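Local coordinates for origin of replication complex subunit 1B (Arabidopsis thaliana, PDB 5HH7), which reads the unmodified histone H3 tail through this BAH-PHD cassette and, as part of the origin recognition complex, binds replication origins, at residues K12-F26 with I136-Y148. Residues are numbered along the deposited sequence; the frame is centred on the assembly and turned at random.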
ATOM      1  N   LYS A  12      -3.164  32.169 -10.079  1.00 65.83           N
ATOM      2  CA  LYS A  12      -1.854  31.662  -9.691  1.00 61.43           C
ATOM      3  C   LYS A  12      -1.854  30.137  -9.751  1.00 49.40           C
ATOM      4  O   LYS A  12      -0.803  29.510  -9.898  1.00 45.10           O
ATOM      5  CB  LYS A  12      -1.485  32.155  -8.288  1.00 65.38           C
ATOM      6  CG  LYS A  12       0.003  32.077  -7.963  1.00 71.67           C
ATOM      7  CD  LYS A  12       0.325  32.701  -6.609  1.00 75.90           C
ATOM      8  CE  LYS A  12      -0.176  34.136  -6.535  1.00 78.49           C
ATOM      9  NZ  LYS A  12       0.242  34.951  -7.711  1.00 78.19           N
ATOM     10  N   ARG A  13      -3.045  29.551  -9.654  1.00 42.75           N
ATOM     11  CA  ARG A  13      -3.208  28.108  -9.790  1.00 46.35           C
ATOM     12  C   ARG A  13      -4.334  27.758 -10.758  1.00 45.42           C
ATOM     13  O   ARG A  13      -5.381  28.406 -10.769  1.00 46.47           O
ATOM     14  CB  ARG A  13      -3.509  27.464  -8.435  1.00 44.35           C
ATOM     15  CG  ARG A  13      -2.380  27.500  -7.430  1.00 41.67           C
ATOM     16  CD  ARG A  13      -2.791  26.760  -6.165  1.00 43.72           C
ATOM     17  NE  ARG A  13      -1.733  26.715  -5.162  1.00 46.91           N
ATOM     18  CZ  ARG A  13      -1.843  26.077  -4.000  1.00 47.13           C
ATOM     19  NH1 ARG A  13      -2.965  25.432  -3.704  1.00 38.68           N
ATOM     20  NH2 ARG A  13      -0.835  26.077  -3.137  1.00 46.21           N
ATOM     21  N   VAL A  14      -4.118  26.722 -11.561  1.00 42.93           N
ATOM     22  CA  VAL A  14      -5.177  26.158 -12.387  1.00 42.69           C
ATOM     23  C   VAL A  14      -5.451  24.732 -11.922  1.00 43.13           C
ATOM     24  O   VAL A  14      -4.619  23.841 -12.103  1.00 39.19           O
ATOM     25  CB  VAL A  14      -4.799  26.148 -13.880  1.00 53.54           C
ATOM     26  CG1 VAL A  14      -5.878  25.452 -14.700  1.00 55.23           C
ATOM     27  CG2 VAL A  14      -4.574  27.568 -14.381  1.00 57.71           C
ATOM     28  N   TYR A  15      -6.612  24.524 -11.309  1.00 45.27           N
ATOM     29  CA  TYR A  15      -6.965  23.219 -10.755  1.00 46.48           C
ATOM     30  C   TYR A  15      -7.555  22.289 -11.810  1.00 44.55           C
ATOM     31  O   TYR A  15      -8.238  22.734 -12.731  1.00 44.46           O
ATOM     32  CB  TYR A  15      -7.939  23.375  -9.583  1.00 41.62           C
ATOM     33  CG  TYR A  15      -7.289  23.849  -8.302  1.00 43.79           C
ATOM     34  CD1 TYR A  15      -7.214  25.202  -7.994  1.00 46.91           C
ATOM     35  CD2 TYR A  15      -6.752  22.940  -7.398  1.00 43.32           C
ATOM     36  CE1 TYR A  15      -6.619  25.637  -6.820  1.00 46.87           C
ATOM     37  CE2 TYR A  15      -6.158  23.366  -6.223  1.00 44.83           C
ATOM     38  CZ  TYR A  15      -6.095  24.714  -5.940  1.00 46.45           C
ATOM     39  OH  TYR A  15      -5.502  25.135  -4.771  1.00 48.16           O
ATOM     40  N   TYR A  16      -7.281  20.997 -11.664  1.00 39.40           N
ATOM     41  CA  TYR A  16      -7.760  19.986 -12.597  1.00 39.15           C
ATOM     42  C   TYR A  16      -8.427  18.832 -11.864  1.00 38.51           C
ATOM     43  O   TYR A  16      -8.031  18.479 -10.750  1.00 36.40           O
ATOM     44  CB  TYR A  16      -6.599  19.429 -13.422  1.00 46.55           C
ATOM     45  CG  TYR A  16      -5.954  20.423 -14.358  1.00 51.87           C
ATOM     46  CD1 TYR A  16      -6.498  20.679 -15.608  1.00 54.12           C
ATOM     47  CD2 TYR A  16      -4.793  21.095 -13.998  1.00 55.36           C
ATOM     48  CE1 TYR A  16      -5.911  21.583 -16.471  1.00 65.77           C
ATOM     49  CE2 TYR A  16      -4.197  22.001 -14.856  1.00 59.98           C
ATOM     50  CZ  TYR A  16      -4.761  22.241 -16.091  1.00 68.61           C
ATOM     51  OH  TYR A  16      -4.176  23.142 -16.950  1.00 77.38           O
ATOM     52  N   ASN A  17      -9.431  18.232 -12.494  1.00 40.56           N
ATOM     53  CA  ASN A  17      -9.999  16.999 -11.971  1.00 42.68           C
ATOM     54  C   ASN A  17      -9.041  15.844 -12.224  1.00 44.36           C
ATOM     55  O   ASN A  17      -8.917  14.931 -11.406  1.00 40.15           O
ATOM     56  CB  ASN A  17     -11.362  16.705 -12.596  1.00 55.49           C
ATOM     57  CG  ASN A  17     -11.884  15.333 -12.224  1.00 62.25           C
ATOM     58  OD1 ASN A  17     -12.305  15.103 -11.089  1.00 68.58           O
ATOM     59  ND2 ASN A  17     -11.855  14.410 -13.177  1.00 62.80           N
ATOM     60  N   LYS A  18      -8.357  15.893 -13.362  1.00 40.33           N
ATOM     61  CA  LYS A  18      -7.337  14.896 -13.661  1.00 46.83           C
ATOM     62  C   LYS A  18      -6.206  15.438 -14.529  1.00 43.64           C
ATOM     63  O   LYS A  18      -6.389  16.378 -15.305  1.00 40.13           O
ATOM     64  CB  LYS A  18      -7.953  13.642 -14.289  1.00 59.28           C
ATOM     65  CG  LYS A  18      -8.653  13.864 -15.613  1.00 69.73           C
ATOM     66  CD  LYS A  18      -9.204  12.551 -16.148  1.00 77.98           C
ATOM     67  CE  LYS A  18      -9.964  12.752 -17.451  1.00 86.31           C
ATOM     68  NZ  LYS A  18     -11.130  13.662 -17.278  1.00 89.03           N
ATOM     69  N   VAL A  19      -5.035  14.826 -14.383  1.00 41.64           N
ATOM     70  CA  VAL A  19      -3.819  15.278 -15.046  1.00 44.58           C
ATOM     71  C   VAL A  19      -3.031  14.082 -15.570  1.00 40.06           C
ATOM     72  O   VAL A  19      -2.834  13.098 -14.853  1.00 40.18           O
ATOM     73  CB  VAL A  19      -2.907  16.055 -14.060  1.00 48.33           C
ATOM     74  CG1 VAL A  19      -1.528  16.291 -14.662  1.00 49.75           C
ATOM     75  CG2 VAL A  19      -3.548  17.371 -13.653  1.00 45.74           C
ATOM     76  N   GLU A  20      -2.584  14.162 -16.817  1.00 38.90           N
ATOM     77  CA  GLU A  20      -1.633  13.183 -17.327  1.00 45.80           C
ATOM     78  C   GLU A  20      -0.219  13.657 -17.013  1.00 43.22           C
ATOM     79  O   GLU A  20       0.220  14.699 -17.500  1.00 42.64           O
ATOM     80  CB  GLU A  20      -1.811  12.961 -18.828  1.00 50.81           C
ATOM     81  CG  GLU A  20      -0.887  11.893 -19.395  1.00 59.89           C
ATOM     82  CD  GLU A  20      -1.261  11.484 -20.809  1.00 79.75           C
ATOM     83  OE1 GLU A  20      -0.466  11.752 -21.736  1.00 85.02           O
ATOM     84  OE2 GLU A  20      -2.343  10.886 -20.990  1.00 87.31           O
ATOM     85  N   PHE A  21       0.481  12.893 -16.184  1.00 37.77           N
ATOM     86  CA  PHE A  21       1.828  13.251 -15.759  1.00 41.28           C
ATOM     87  C   PHE A  21       2.779  12.097 -16.053  1.00 41.92           C
ATOM     88  O   PHE A  21       2.617  11.003 -15.511  1.00 37.88           O
ATOM     89  CB  PHE A  21       1.838  13.586 -14.265  1.00 36.82           C
ATOM     90  CG  PHE A  21       3.127  14.193 -13.786  1.00 44.19           C
ATOM     91  CD1 PHE A  21       4.121  13.398 -13.235  1.00 42.09           C
ATOM     92  CD2 PHE A  21       3.345  15.558 -13.883  1.00 45.51           C
ATOM     93  CE1 PHE A  21       5.308  13.953 -12.796  1.00 39.77           C
ATOM     94  CE2 PHE A  21       4.531  16.119 -13.443  1.00 43.92           C
ATOM     95  CZ  PHE A  21       5.513  15.316 -12.899  1.00 40.98           C
ATOM     96  N   ASP A  22       3.766  12.350 -16.910  1.00 45.50           N
ATOM     97  CA  ASP A  22       4.697  11.316 -17.366  1.00 47.43           C
ATOM     98  C   ASP A  22       3.962  10.105 -17.935  1.00 46.58           C
ATOM     99  O   ASP A  22       4.264   8.965 -17.580  1.00 47.10           O
ATOM    100  CB  ASP A  22       5.643  10.886 -16.240  1.00 47.79           C
ATOM    101  CG  ASP A  22       6.666  11.950 -15.899  1.00 52.27           C
ATOM    102  OD1 ASP A  22       6.932  12.821 -16.754  1.00 60.26           O
ATOM    103  OD2 ASP A  22       7.209  11.909 -14.775  1.00 51.66           O
ATOM    104  N   GLU A  23       2.984  10.372 -18.800  1.00 40.06           N
ATOM    105  CA  GLU A  23       2.181   9.337 -19.452  1.00 47.21           C
ATOM    106  C   GLU A  23       1.333   8.492 -18.494  1.00 46.03           C
ATOM    107  O   GLU A  23       0.825   7.438 -18.878  1.00 50.37           O
ATOM    108  CB  GLU A  23       3.052   8.439 -20.340  1.00 58.38           C
ATOM    109  CG  GLU A  23       3.832   9.196 -21.400  1.00 69.08           C
ATOM    110  CD  GLU A  23       4.649   8.278 -22.286  1.00 83.98           C
ATOM    111  OE1 GLU A  23       4.602   7.047 -22.073  1.00 86.84           O
ATOM    112  OE2 GLU A  23       5.341   8.789 -23.194  1.00 87.73           O
ATOM    113  N   THR A  24       1.178   8.955 -17.256  1.00 41.20           N
ATOM    114  CA  THR A  24       0.275   8.303 -16.313  1.00 43.18           C
ATOM    115  C   THR A  24      -0.846   9.250 -15.899  1.00 40.14           C
ATOM    116  O   THR A  24      -0.601  10.406 -15.553  1.00 40.11           O
ATOM    117  CB  THR A  24       1.007   7.813 -15.050  1.00 38.82           C
ATOM    118  OG1 THR A  24       2.021   6.873 -15.422  1.00 43.22           O
ATOM    119  CG2 THR A  24       0.031   7.142 -14.094  1.00 37.22           C
ATOM    120  N   GLU A  25      -2.076   8.751 -15.939  1.00 38.00           N
ATOM    121  CA  GLU A  25      -3.242   9.545 -15.578  1.00 39.59           C
ATOM    122  C   GLU A  25      -3.466   9.548 -14.068  1.00 38.07           C
ATOM    123  O   GLU A  25      -3.594   8.493 -13.451  1.00 34.78           O
ATOM    124  CB  GLU A  25      -4.480   9.008 -16.299  1.00 44.55           C
ATOM    125  CG  GLU A  25      -5.764   9.752 -15.989  1.00 51.98           C
ATOM    126  CD  GLU A  25      -6.871   9.422 -16.978  1.00 63.74           C
ATOM    127  OE1 GLU A  25      -6.802   9.905 -18.127  1.00 66.20           O
ATOM    128  OE2 GLU A  25      -7.803   8.679 -16.605  1.00 67.08           O
ATOM    129  N   PHE A  26      -3.498  10.739 -13.478  1.00 32.43           N
ATOM    130  CA  PHE A  26      -3.796  10.885 -12.059  1.00 32.38           C
ATOM    131  C   PHE A  26      -5.102  11.649 -11.883  1.00 33.24           C
ATOM    132  O   PHE A  26      -5.348  12.637 -12.570  1.00 39.09           O
ATOM    133  CB  PHE A  26      -2.654  11.600 -11.331  1.00 32.84           C
ATOM    134  CG  PHE A  26      -1.367  10.823 -11.314  1.00 29.13           C
ATOM    135  CD1 PHE A  26      -1.109   9.907 -10.308  1.00 27.93           C
ATOM    136  CD2 PHE A  26      -0.419  11.005 -12.307  1.00 32.96           C
ATOM    137  CE1 PHE A  26       0.074   9.190 -10.291  1.00 25.46           C
ATOM    138  CE2 PHE A  26       0.764  10.289 -12.295  1.00 32.06           C
ATOM    139  CZ  PHE A  26       1.011   9.382 -11.288  1.00 26.22           C
ATOM    140  N   ILE A 136      -5.091  11.640  -3.349  1.00 24.27           N
ATOM    141  CA  ILE A 136      -5.020  12.904  -4.065  1.00 25.57           C
ATOM    142  C   ILE A 136      -6.271  13.742  -3.819  1.00 28.46           C
ATOM    143  O   ILE A 136      -7.371  13.383  -4.242  1.00 27.74           O
ATOM    144  CB  ILE A 136      -4.804  12.694  -5.569  1.00 27.37           C
ATOM    145  CG1 ILE A 136      -3.484  11.954  -5.810  1.00 25.38           C
ATOM    146  CG2 ILE A 136      -4.802  14.031  -6.283  1.00 27.22           C
ATOM    147  CD1 ILE A 136      -3.148  11.744  -7.276  1.00 26.87           C
ATOM    148  N   ASP A 137      -6.086  14.858  -3.124  1.00 28.76           N
ATOM    149  CA  ASP A 137      -7.189  15.744  -2.774  1.00 29.93           C
ATOM    150  C   ASP A 137      -7.432  16.760  -3.884  1.00 32.04           C
ATOM    151  O   ASP A 137      -8.573  17.000  -4.282  1.00 36.30           O
ATOM    152  CB  ASP A 137      -6.883  16.459  -1.456  1.00 33.10           C
ATOM    153  CG  ASP A 137      -8.053  17.266  -0.940  1.00 43.07           C
ATOM    154  OD1 ASP A 137      -9.030  16.655  -0.459  1.00 47.05           O
ATOM    155  OD2 ASP A 137      -7.990  18.512  -1.005  1.00 46.63           O
ATOM    156  N   LYS A 138      -6.352  17.355  -4.377  1.00 28.23           N
ATOM    157  CA  LYS A 138      -6.425  18.313  -5.477  1.00 30.52           C
ATOM    158  C   LYS A 138      -5.261  18.082  -6.435  1.00 31.59           C
ATOM    159  O   LYS A 138      -4.257  17.482  -6.062  1.00 29.38           O
ATOM    160  CB  LYS A 138      -6.359  19.750  -4.951  1.00 36.53           C
ATOM    161  CG  LYS A 138      -7.454  20.133  -3.965  1.00 38.38           C
ATOM    162  CD  LYS A 138      -8.807  20.246  -4.644  1.00 48.93           C
ATOM    163  CE  LYS A 138      -9.847  20.805  -3.684  1.00 56.14           C
ATOM    164  NZ  LYS A 138      -9.894  20.015  -2.421  1.00 62.73           N
ATOM    165  N   LEU A 139      -5.414  18.549  -7.671  1.00 31.04           N
ATOM    166  CA  LEU A 139      -4.318  18.604  -8.633  1.00 30.68           C
ATOM    167  C   LEU A 139      -4.323  19.980  -9.275  1.00 35.53           C
ATOM    168  O   LEU A 139      -5.384  20.499  -9.620  1.00 38.14           O
ATOM    169  CB  LEU A 139      -4.484  17.550  -9.728  1.00 32.08           C
ATOM    170  CG  LEU A 139      -4.485  16.069  -9.355  1.00 35.58           C
ATOM    171  CD1 LEU A 139      -5.850  15.468  -9.641  1.00 38.23           C
ATOM    172  CD2 LEU A 139      -3.393  15.322 -10.115  1.00 30.85           C
ATOM    173  N   TRP A 140      -3.148  20.575  -9.444  1.00 34.64           N
ATOM    174  CA  TRP A 140      -3.083  21.867 -10.118  1.00 33.92           C
ATOM    175  C   TRP A 140      -1.749  22.152 -10.791  1.00 36.06           C
ATOM    176  O   TRP A 140      -0.718  21.565 -10.453  1.00 34.98           O
ATOM    177  CB  TRP A 140      -3.435  23.009  -9.159  1.00 34.58           C
ATOM    178  CG  TRP A 140      -2.335  23.392  -8.211  1.00 35.87           C
ATOM    179  CD1 TRP A 140      -1.353  24.320  -8.420  1.00 38.74           C
ATOM    180  CD2 TRP A 140      -2.119  22.870  -6.894  1.00 32.03           C
ATOM    181  NE1 TRP A 140      -0.535  24.401  -7.318  1.00 41.35           N
ATOM    182  CE2 TRP A 140      -0.984  23.521  -6.368  1.00 33.86           C
ATOM    183  CE3 TRP A 140      -2.770  21.911  -6.113  1.00 33.11           C
ATOM    184  CZ2 TRP A 140      -0.489  23.245  -5.093  1.00 32.40           C
ATOM    185  CZ3 TRP A 140      -2.279  21.640  -4.846  1.00 29.04           C
ATOM    186  CH2 TRP A 140      -1.148  22.303  -4.351  1.00 31.58           C
ATOM    187  N   LYS A 141      -1.790  23.065 -11.755  1.00 40.39           N
ATOM    188  CA  LYS A 141      -0.588  23.590 -12.369  1.00 43.03           C
ATOM    189  C   LYS A 141      -0.304  24.953 -11.757  1.00 42.99           C
ATOM    190  O   LYS A 141      -1.174  25.823 -11.727  1.00 43.18           O
ATOM    191  CB  LYS A 141      -0.770  23.718 -13.883  1.00 50.12           C
ATOM    192  CG  LYS A 141       0.465  24.213 -14.615  1.00 52.94           C
ATOM    193  CD  LYS A 141       0.251  24.225 -16.120  1.00 58.20           C
ATOM    194  CE  LYS A 141      -0.895  25.142 -16.511  1.00 65.82           C
ATOM    195  NZ  LYS A 141      -1.079  25.199 -17.990  1.00 73.13           N
ATOM    196  N   GLU A 142       0.911  25.125 -11.252  1.00 37.27           N
ATOM    197  CA  GLU A 142       1.336  26.405 -10.706  1.00 41.31           C
ATOM    198  C   GLU A 142       1.584  27.362 -11.871  1.00 46.04           C
ATOM    199  O   GLU A 142       2.412  27.088 -12.737  1.00 47.50           O
ATOM    200  CB  GLU A 142       2.608  26.216  -9.873  1.00 46.98           C
ATOM    201  CG  GLU A 142       3.011  27.417  -9.030  1.00 53.71           C
ATOM    202  CD  GLU A 142       2.180  27.561  -7.765  1.00 52.83           C
ATOM    203  OE1 GLU A 142       1.524  26.578  -7.360  1.00 50.54           O
ATOM    204  OE2 GLU A 142       2.193  28.659  -7.170  1.00 50.60           O
ATOM    205  N   VAL A 143       0.855  28.474 -11.898  1.00 47.68           N
ATOM    206  CA  VAL A 143       0.907  29.400 -13.030  1.00 53.84           C
ATOM    207  C   VAL A 143       2.281  30.051 -13.223  1.00 54.09           C
ATOM    208  O   VAL A 143       2.733  30.239 -14.354  1.00 51.84           O
ATOM    209  CB  VAL A 143      -0.205  30.481 -12.931  1.00 53.65           C
ATOM    210  CG1 VAL A 143       0.040  31.619 -13.910  1.00 55.91           C
ATOM    211  CG2 VAL A 143      -1.572  29.852 -13.170  1.00 50.92           C
ATOM    212  N   ASP A 144       2.949  30.370 -12.118  1.00 49.38           N
ATOM    213  CA  ASP A 144       4.245  31.047 -12.175  1.00 55.26           C
ATOM    214  C   ASP A 144       5.325  30.261 -12.926  1.00 53.86           C
ATOM    215  O   ASP A 144       6.150  30.852 -13.627  1.00 51.97           O
ATOM    216  CB  ASP A 144       4.740  31.395 -10.767  1.00 61.76           C
ATOM    217  CG  ASP A 144       3.914  32.483 -10.108  1.00 66.57           C
ATOM    218  OD1 ASP A 144       3.177  33.192 -10.825  1.00 66.29           O
ATOM    219  OD2 ASP A 144       4.009  32.637  -8.872  1.00 67.11           O
ATOM    220  N   ASP A 145       5.320  28.939 -12.784  1.00 53.80           N
ATOM    221  CA  ASP A 145       6.394  28.119 -13.348  1.00 52.23           C
ATOM    222  C   ASP A 145       5.924  26.918 -14.175  1.00 50.90           C
ATOM    223  O   ASP A 145       6.742  26.201 -14.750  1.00 53.25           O
ATOM    224  CB  ASP A 145       7.345  27.654 -12.240  1.00 51.82           C
ATOM    225  CG  ASP A 145       6.621  26.968 -11.095  1.00 49.46           C
ATOM    226  OD1 ASP A 145       5.501  26.459 -11.310  1.00 43.09           O
ATOM    227  OD2 ASP A 145       7.174  26.937  -9.975  1.00 49.83           O
ATOM    228  N   GLY A 146       4.615  26.695 -14.223  1.00 44.56           N
ATOM    229  CA  GLY A 146       4.065  25.596 -15.000  1.00 40.41           C
ATOM    230  C   GLY A 146       4.220  24.232 -14.348  1.00 41.29           C
ATOM    231  O   GLY A 146       3.896  23.210 -14.953  1.00 40.67           O
ATOM    232  N   VAL A 147       4.709  24.213 -13.112  1.00 42.94           N
ATOM    233  CA  VAL A 147       4.931  22.962 -12.389  1.00 41.21           C
ATOM    234  C   VAL A 147       3.623  22.389 -11.843  1.00 40.03           C
ATOM    235  O   VAL A 147       2.797  23.123 -11.303  1.00 42.68           O
ATOM    236  CB  VAL A 147       5.930  23.163 -11.230  1.00 39.81           C
ATOM    237  CG1 VAL A 147       6.068  21.890 -10.397  1.00 35.92           C
ATOM    238  CG2 VAL A 147       7.283  23.607 -11.771  1.00 44.39           C
ATOM    239  N   TYR A 148       3.439  21.080 -11.996  1.00 32.57           N
ATOM    240  CA  TYR A 148       2.244  20.407 -11.495  1.00 35.58           C
ATOM    241  C   TYR A 148       2.398  19.929 -10.051  1.00 35.58           C
ATOM    242  O   TYR A 148       3.454  19.431  -9.652  1.00 32.49           O
ATOM    243  CB  TYR A 148       1.855  19.239 -12.405  1.00 34.63           C
ATOM    244  CG  TYR A 148       1.124  19.670 -13.658  1.00 41.59           C
ATOM    245  CD1 TYR A 148       1.819  20.153 -14.759  1.00 48.37           C
ATOM    246  CD2 TYR A 148      -0.261  19.601 -13.735  1.00 41.38           C
ATOM    247  CE1 TYR A 148       1.154  20.552 -15.907  1.00 49.91           C
ATOM    248  CE2 TYR A 148      -0.935  19.997 -14.879  1.00 46.13           C
ATOM    249  CZ  TYR A 148      -0.223  20.472 -15.961  1.00 49.27           C
ATOM    250  OH  TYR A 148      -0.890  20.869 -17.100  1.00 50.73           O
TER
HETATM  251  O   HOH W   1       0.255  28.823  -5.619  1.00 41.78           O
HETATM  252  O   HOH W   2       2.334  26.013  -4.226  1.00 48.09           O
HETATM  253  O   HOH W   3      -8.007  19.688  -8.110  1.00 37.63           O
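The guanidinium of Arg13 lies flat on one face of the Trp140 indole, planes 15° apart and CZ 3.3 Å from Trp140 CZ2, an off-centre cation-pi stack. Because Arg13 runs extended from CG to NE, its CD also rests over the five-membered ring, 3.6 Å from the centroid, so aliphatic stem and charged end share one aromatic surface. Tryptophan suits this place by its broad face and edge N-H: Trp140 NE1 donates in the ring plane to Glu142 OE1 (3.0 Å), which fixes the ring's rotation; the ring of Trp149 meets it nearly parallel. The guanidinium edge is used too: Arg13 NH1 gives an in-plane hydrogen bond to Tyr15 OH (2.8 Å), NH2 forms a salt bridge with Asp182, and water 1 links NE to Glu142 OE2. Arg13 NE and Glu142 OE1 form a long salt bridge (3.9 Å); these acidic neighbours probably help hold the arginine's charge. Tyr15 receives Trp140 CB over one ring face and Lys138 CB at its edge.

On the sheet face carrying Val14, Tyr16, Leu139 and Lys141, the Tyr16 and Tyr148 rings, inclined by 30° and offset, meet CE2 to CE2, while compact, apolar Val19 fits its CG1 beside Tyr148 CD2 (3.7 Å). Leu139, its branched end suited to burial, sends CD2 to Phe26 CB. Val14 and Lys141 each donate to the other's carbonyl, Tyr16 N to Leu139 O, and Val143 N to Lys12 O. Strand 13-16, N-terminal to the zinc-binding cysteines, thus adds an antiparallel strand to the BAH-domain sheet, and the hairpin 18-26, closed by a type I' turn (Phe21-Thr24), folds against Leu139 and Tyr148.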